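CRISPR-associated endonuclease Cas9 (Campylobacter jejuni subsp. jejuni serotype O:2, PDB 5X2H) uses a guide RNA to recognise matching DNA of invading genetic elements and cuts its two strands with separate RuvC-like and HNH nuclease domains. Local coordinates at residues A[109-114]-A[204-209]; A[696-701]-A[727-732]. One frame throughout, in Å; residues are numbered along the deposited sequence.

Contact 1: A[109-114]-A[204-209]; sequences ELRFRA and SFLKDE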
loop_
_atom_site.group_PDB
_atom_site.type_symbol
_atom_site.label_atom_id
_atom_site.label_comp_id
_atom_site.label_asym_id
_atom_site.label_seq_id
_atom_site.Cartn_x
_atom_site.Cartn_y
_atom_site.Cartn_z
ATOM N N GLU A 109 32.513 4.793 -26.790
ATOM C CA GLU A 109 33.693 5.231 -27.527
ATOM C C GLU A 109 33.772 6.750 -27.580
ATOM O O GLU A 109 34.863 7.325 -27.478
ATOM C CB GLU A 109 33.691 4.646 -28.939
ATOM C CG GLU A 109 34.878 5.104 -29.778
ATOM C CD GLU A 109 35.083 4.268 -31.025
ATOM O OE1 GLU A 109 34.156 3.524 -31.406
ATOM O OE2 GLU A 109 36.178 4.354 -31.621
ATOM N N LEU A 110 32.626 7.417 -27.740
ATOM C CA LEU A 110 32.616 8.876 -27.738
ATOM C C LEU A 110 33.101 9.426 -26.404
ATOM O O LEU A 110 33.813 10.437 -26.363
ATOM C CB LEU A 110 31.214 9.395 -28.055
ATOM C CG LEU A 110 30.685 9.172 -29.471
ATOM C CD1 LEU A 110 29.337 9.852 -29.630
ATOM C CD2 LEU A 110 31.675 9.684 -30.507
ATOM N N ARG A 111 32.730 8.770 -25.302
ATOM C CA ARG A 111 33.153 9.224 -23.983
ATOM C C ARG A 111 34.632 8.961 -23.729
ATOM O O ARG A 111 35.226 9.626 -22.873
ATOM C CB ARG A 111 32.299 8.563 -22.900
ATOM C CG ARG A 111 30.905 9.166 -22.775
ATOM C CD ARG A 111 29.923 8.210 -22.116
ATOM N NE ARG A 111 30.285 7.895 -20.738
ATOM C CZ ARG A 111 29.604 7.054 -19.964
ATOM N NH1 ARG A 111 28.525 6.442 -20.436
ATOM N NH2 ARG A 111 30.003 6.824 -18.720
ATOM N N PHE A 112 35.239 8.011 -24.445
ATOM C CA PHE A 112 36.685 7.838 -24.344
ATOM C C PHE A 112 37.426 8.878 -25.175
ATOM O O PHE A 112 38.446 9.416 -24.730
ATOM C CB PHE A 112 37.092 6.427 -24.772
ATOM C CG PHE A 112 38.581 6.237 -24.865
ATOM C CD1 PHE A 112 39.368 6.271 -23.725
ATOM C CD2 PHE A 112 39.195 6.033 -26.091
ATOM C CE1 PHE A 112 40.741 6.108 -23.806
ATOM C CE2 PHE A 112 40.569 5.865 -26.178
ATOM C CZ PHE A 112 41.341 5.902 -25.034
ATOM N N ARG A 113 36.929 9.173 -26.382
ATOM C CA ARG A 113 37.549 10.204 -27.209
ATOM C C ARG A 113 37.551 11.552 -26.505
ATOM O O ARG A 113 38.494 12.339 -26.655
ATOM C CB ARG A 113 36.817 10.330 -28.544
ATOM C CG ARG A 113 36.890 9.127 -29.453
ATOM C CD ARG A 113 36.126 9.430 -30.729
ATOM N NE ARG A 113 36.102 8.311 -31.662
ATOM C CZ ARG A 113 35.421 8.316 -32.803
ATOM N NH1 ARG A 113 34.708 9.382 -33.141
ATOM N NH2 ARG A 113 35.449 7.260 -33.603
ATOM N N ALA A 114 36.497 11.837 -25.735
ATOM C CA ALA A 114 36.363 13.132 -25.077
ATOM C C ALA A 114 37.521 13.427 -24.136
ATOM O O ALA A 114 37.759 14.596 -23.814
ATOM C CB ALA A 114 35.042 13.196 -24.308
ATOM N N SER A 204 27.901 9.646 -8.163
ATOM C CA SER A 204 28.892 10.710 -8.041
ATOM C C SER A 204 30.043 10.534 -9.026
ATOM O O SER A 204 30.640 11.525 -9.461
ATOM C CB SER A 204 29.430 10.771 -6.612
ATOM O OG SER A 204 30.159 9.600 -6.289
ATOM N N PHE A 205 30.370 9.290 -9.387
ATOM C CA PHE A 205 31.436 9.071 -10.360
ATOM C C PHE A 205 31.011 9.491 -11.760
ATOM O O PHE A 205 31.838 9.986 -12.534
ATOM C CB PHE A 205 31.875 7.607 -10.352
ATOM C CG PHE A 205 32.630 7.209 -9.115
ATOM C CD1 PHE A 205 33.855 7.784 -8.824
ATOM C CD2 PHE A 205 32.119 6.256 -8.248
ATOM C CE1 PHE A 205 34.557 7.423 -7.688
ATOM C CE2 PHE A 205 32.816 5.889 -7.111
ATOM C CZ PHE A 205 34.038 6.474 -6.830
ATOM N N LEU A 206 29.735 9.310 -12.103
ATOM C CA LEU A 206 29.260 9.753 -13.408
ATOM C C LEU A 206 29.134 11.269 -13.470
ATOM O O LEU A 206 29.286 11.860 -14.545
ATOM C CB LEU A 206 27.929 9.076 -13.736
ATOM C CG LEU A 206 28.047 7.584 -14.062
ATOM C CD1 LEU A 206 26.896 6.810 -13.479
ATOM C CD2 LEU A 206 28.124 7.367 -15.566
ATOM N N LYS A 207 28.859 11.915 -12.335
ATOM C CA LYS A 207 28.928 13.370 -12.299
ATOM C C LYS A 207 30.363 13.851 -12.461
ATOM O O LYS A 207 30.601 14.885 -13.095
ATOM C CB LYS A 207 28.322 13.898 -10.997
ATOM C CG LYS A 207 28.110 15.403 -10.981
ATOM C CD LYS A 207 27.361 15.845 -9.732
ATOM C CE LYS A 207 26.999 17.321 -9.801
ATOM N NZ LYS A 207 26.164 17.734 -8.638
ATOM N N ASP A 208 31.331 13.109 -11.911
ATOM C CA ASP A 208 32.734 13.462 -12.100
ATOM C C ASP A 208 33.138 13.349 -13.564
ATOM O O ASP A 208 33.939 14.151 -14.055
ATOM C CB ASP A 208 33.628 12.572 -11.236
ATOM C CG ASP A 208 33.388 12.767 -9.752
ATOM O OD1 ASP A 208 32.958 13.870 -9.355
ATOM O OD2 ASP A 208 33.632 11.814 -8.982
ATOM N N GLU A 209 32.595 12.361 -14.277
ATOM C CA GLU A 209 32.969 12.179 -15.675
ATOM C C GLU A 209 32.473 13.338 -16.530
ATOM O O GLU A 209 33.234 13.909 -17.320
ATOM C CB GLU A 209 32.429 10.850 -16.201
ATOM C CG GLU A 209 32.746 10.614 -17.670
ATOM C CD GLU A 209 32.174 9.313 -18.199
ATOM O OE1 GLU A 209 32.222 9.102 -19.430
ATOM O OE2 GLU A 209 31.673 8.505 -17.387
#
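Arg111 of helix 107-113 reaches across to Glu209 of helix 203-219 and holds its carboxylate side-on, while Leu206 touches the end of the same guanidinium; all three residues are buried. The arginine leaves its backbone toward the other helix. From the start it runs beside one oxygen: CB lies 3.5 Å from Glu209 OE1, and CG and CD stay at nearly the same range. A bend at chi3 (64°) then turns the chain so that NE faces this oxygen, with Arg111 NE to Glu209 OE1 at 2.6 Å and an N-H...O angle of 168°. Such a bidentate salt bridge, one nitrogen for each carboxylate oxygen, fixes the rotation of the carboxylate and here joins two helices of the alpha-helical region that forms much of the recognition lobe of Cas9 proteins. CZ, carried between the two bonds, lies 3.4 Å from Glu209 OE1. Beyond it, Arg111 NH2 gives the second bond, 2.7 Å to Glu209 OE2, and also lies 3.7 Å from Leu206 CD2. Both oxygens are met on the syn side but out of the carboxylate plane, more so at OE1; OE1 lies in the guanidinium plane, OE2 is tilted from it. The extended Glu209 side chain crosses that of Arg111 at about a right angle. OE2 also accepts a weak bond from Gly169 N, and Arg111 NH1 makes a weak one to His130 ND1.

Contact 2: A[696-701]-A[727-732]; sequences YAVPIY and ILMDEN. With nucleotides of chain D.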
loop_
_atom_site.group_PDB
_atom_site.type_symbol
_atom_site.label_atom_id
_atom_site.label_comp_id
_atom_site.label_asym_id
_atom_site.label_seq_id
_atom_site.Cartn_x
_atom_site.Cartn_y
_atom_site.Cartn_z
ATOM N N TYR A 696 -27.032 -14.864 -23.797
ATOM C CA TYR A 696 -25.823 -14.373 -24.438
ATOM C C TYR A 696 -25.101 -13.437 -23.479
ATOM O O TYR A 696 -25.731 -12.738 -22.678
ATOM C CB TYR A 696 -26.150 -13.665 -25.761
ATOM C CG TYR A 696 -26.810 -14.577 -26.773
ATOM C CD1 TYR A 696 -28.195 -14.700 -26.833
ATOM C CD2 TYR A 696 -26.050 -15.333 -27.656
ATOM C CE1 TYR A 696 -28.804 -15.544 -27.752
ATOM C CE2 TYR A 696 -26.650 -16.181 -28.581
ATOM C CZ TYR A 696 -28.027 -16.281 -28.624
ATOM O OH TYR A 696 -28.628 -17.120 -29.538
ATOM N N ALA A 697 -23.769 -13.434 -23.558
ATOM C CA ALA A 697 -22.944 -12.732 -22.587
ATOM C C ALA A 697 -21.973 -11.789 -23.278
ATOM O O ALA A 697 -21.321 -12.161 -24.259
ATOM C CB ALA A 697 -22.164 -13.710 -21.707
ATOM N N VAL A 698 -21.871 -10.575 -22.747
ATOM C CA VAL A 698 -20.936 -9.560 -23.210
ATOM C C VAL A 698 -19.878 -9.381 -22.117
ATOM O O VAL A 698 -20.200 -8.893 -21.024
ATOM C CB VAL A 698 -21.641 -8.235 -23.521
ATOM C CG1 VAL A 698 -20.624 -7.172 -23.928
ATOM C CG2 VAL A 698 -22.679 -8.432 -24.614
ATOM N N PRO A 699 -18.627 -9.766 -22.359
ATOM C CA PRO A 699 -17.595 -9.596 -21.328
ATOM C C PRO A 699 -17.093 -8.163 -21.294
ATOM O O PRO A 699 -16.906 -7.523 -22.334
ATOM C CB PRO A 699 -16.496 -10.568 -21.773
ATOM C CG PRO A 699 -16.632 -10.604 -23.269
ATOM C CD PRO A 699 -18.091 -10.358 -23.594
ATOM N N ILE A 700 -16.882 -7.655 -20.080
ATOM C CA ILE A 700 -16.503 -6.265 -19.850
ATOM C C ILE A 700 -15.255 -6.242 -18.976
ATOM O O ILE A 700 -15.278 -6.736 -17.842
ATOM C CB ILE A 700 -17.642 -5.463 -19.199
ATOM C CG1 ILE A 700 -18.894 -5.518 -20.081
ATOM C CG2 ILE A 700 -17.216 -4.024 -18.958
ATOM C CD1 ILE A 700 -20.061 -4.722 -19.544
ATOM N N TYR A 701 -14.176 -5.661 -19.497
ATOM C CA TYR A 701 -12.866 -5.682 -18.865
ATOM C C TYR A 701 -12.497 -4.299 -18.336
ATOM O O TYR A 701 -13.132 -3.289 -18.651
ATOM C CB TYR A 701 -11.803 -6.179 -19.857
ATOM C CG TYR A 701 -12.097 -7.552 -20.428
ATOM C CD1 TYR A 701 -12.911 -7.705 -21.546
ATOM C CD2 TYR A 701 -11.563 -8.694 -19.848
ATOM C CE1 TYR A 701 -13.182 -8.953 -22.068
ATOM C CE2 TYR A 701 -11.827 -9.947 -20.366
ATOM C CZ TYR A 701 -12.640 -10.072 -21.473
ATOM O OH TYR A 701 -12.905 -11.320 -21.990
ATOM N N ILE A 727 -21.773 -11.438 -31.697
ATOM C CA ILE A 727 -23.180 -11.194 -31.997
ATOM C C ILE A 727 -23.578 -9.825 -31.462
ATOM O O ILE A 727 -23.516 -9.576 -30.253
ATOM C CB ILE A 727 -24.070 -12.299 -31.411
ATOM C CG1 ILE A 727 -23.621 -13.662 -31.945
ATOM C CG2 ILE A 727 -25.529 -12.036 -31.753
ATOM C CD1 ILE A 727 -24.141 -14.830 -31.147
ATOM N N LEU A 728 -24.007 -8.946 -32.365
ATOM C CA LEU A 728 -24.467 -7.621 -31.973
ATOM C C LEU A 728 -25.762 -7.722 -31.179
ATOM O O LEU A 728 -26.723 -8.364 -31.618
ATOM C CB LEU A 728 -24.676 -6.748 -33.208
ATOM C CG LEU A 728 -25.070 -5.298 -32.915
ATOM C CD1 LEU A 728 -24.000 -4.622 -32.076
ATOM C CD2 LEU A 728 -25.309 -4.533 -34.206
ATOM N N MET A 729 -25.792 -7.079 -30.010
ATOM C CA MET A 729 -26.976 -7.089 -29.151
ATOM C C MET A 729 -27.900 -5.955 -29.585
ATOM O O MET A 729 -27.908 -4.860 -29.021
ATOM C CB MET A 729 -26.578 -6.973 -27.685
ATOM C CG MET A 729 -25.747 -8.141 -27.159
ATOM S SD MET A 729 -26.666 -9.690 -26.985
ATOM C CE MET A 729 -26.405 -10.477 -28.576
ATOM N N ASP A 730 -28.700 -6.236 -30.609
ATOM C CA ASP A 730 -29.613 -5.260 -31.176
ATOM C C ASP A 730 -31.009 -5.444 -30.572
ATOM O O ASP A 730 -31.160 -6.021 -29.489
ATOM C CB ASP A 730 -29.595 -5.381 -32.706
ATOM C CG ASP A 730 -29.887 -6.793 -33.190
ATOM O OD1 ASP A 730 -30.437 -7.602 -32.412
ATOM O OD2 ASP A 730 -29.557 -7.097 -34.358
ATOM N N GLU A 731 -32.038 -4.961 -31.273
ATOM C CA GLU A 731 -33.401 -4.992 -30.753
ATOM C C GLU A 731 -33.949 -6.404 -30.587
ATOM O O GLU A 731 -35.026 -6.563 -30.000
ATOM C CB GLU A 731 -34.327 -4.183 -31.664
ATOM N N ASN A 732 -33.250 -7.424 -31.085
ATOM C CA ASN A 732 -33.672 -8.806 -30.896
ATOM C C ASN A 732 -33.299 -9.359 -29.529
ATOM O O ASN A 732 -33.811 -10.418 -29.147
ATOM C CB ASN A 732 -33.065 -9.693 -31.987
ATOM C CG ASN A 732 -33.614 -9.381 -33.361
ATOM O OD1 ASN A 732 -34.823 -9.238 -33.539
ATOM N ND2 ASN A 732 -32.725 -9.267 -34.341
ATOM P P DA D 4 -9.705 -12.959 -21.651
ATOM O OP1 DA D 4 -9.186 -11.917 -22.570
ATOM O OP2 DA D 4 -11.156 -13.087 -21.372
ATOM O "O5'" DA D 4 -9.237 -14.388 -22.172
ATOM C "C5'" DA D 4 -7.871 -14.645 -22.427
ATOM C "C4'" DA D 4 -7.700 -16.078 -22.877
ATOM O "O4'" DA D 4 -7.631 -16.953 -21.712
ATOM C "C3'" DA D 4 -8.865 -16.615 -23.726
ATOM O "O3'" DA D 4 -8.368 -17.477 -24.721
ATOM C "C2'" DA D 4 -9.664 -17.402 -22.700
ATOM C "C1'" DA D 4 -8.515 -18.018 -21.935
ATOM N N9 DA D 4 -8.893 -18.660 -20.682
ATOM C C8 DA D 4 -9.983 -18.393 -19.901
ATOM N N7 DA D 4 -10.080 -19.170 -18.848
ATOM C C5 DA D 4 -8.985 -20.017 -18.960
ATOM C C6 DA D 4 -8.518 -21.082 -18.164
ATOM N N6 DA D 4 -9.122 -21.484 -17.042
ATOM N N1 DA D 4 -7.391 -21.713 -18.560
ATOM C C2 DA D 4 -6.789 -21.311 -19.683
ATOM N N3 DA D 4 -7.137 -20.331 -20.513
ATOM C C4 DA D 4 -8.252 -19.718 -20.088
#
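With CG set beside the backbone N and opposite the carbonyl carbon (chi1 -61°), Tyr696 swings its ring to Ile727; bends at chi2 (-71°) and chi3 (91°) of Met729 bring its sulfur to Tyr696 CB. The Ile727 methyl CD1 comes obliquely to the ring, 3.8 Å from Tyr696 CE2 and 4.0 Å from CD2. Met729 uses two parts of its chain: SD lies 4.2 Å from Tyr696 CB, and CG packs 4.0 Å from Val698 CG2, the methionine and valine running past each other in opposite directions. All these contacts are apolar. Met729 is also the centre of an inverse gamma turn, after which Asp730 OD1 accepts the backbone N-H of Asn732 in an Asx turn. At the far end of 696-701, Tyr701 occupies the N-cap position of the next helix and donates from OH to OP2 of DA4 of chain D, 2.6 Å away, with this oxygen near the ring plane at its edge. The arrangement packs 695-700, outer strand of the antiparallel sheet 695-700/683-689/733-740, with Val715 adding a backbone bond to Ala697, against the turn at Met729 and the short strand 727-728, which pairs antiparallel with 713-714.

Overall arrangement
Contact 1 and contact 2 occupy distant parts of one chain: their centres are 60 Å apart, and their nearest atoms about 41 Å. Both segments of contact 1 precede both of contact 2 in the sequence. Contact 1 ties helix to helix through charge; contact 2 packs a strand against a short strand and the turn that follows. Each lies well out from the chain centre, at about 39 Å and 37 Å between centres, and away from the predicted RuvC metal site of Asp14, Glu485 and His558. Nucleic acid is near both, yet differently: contact 1 comes within about 6 Å of it at the nearest atoms, whereas contact 2 has a direct phosphate bond through Tyr701.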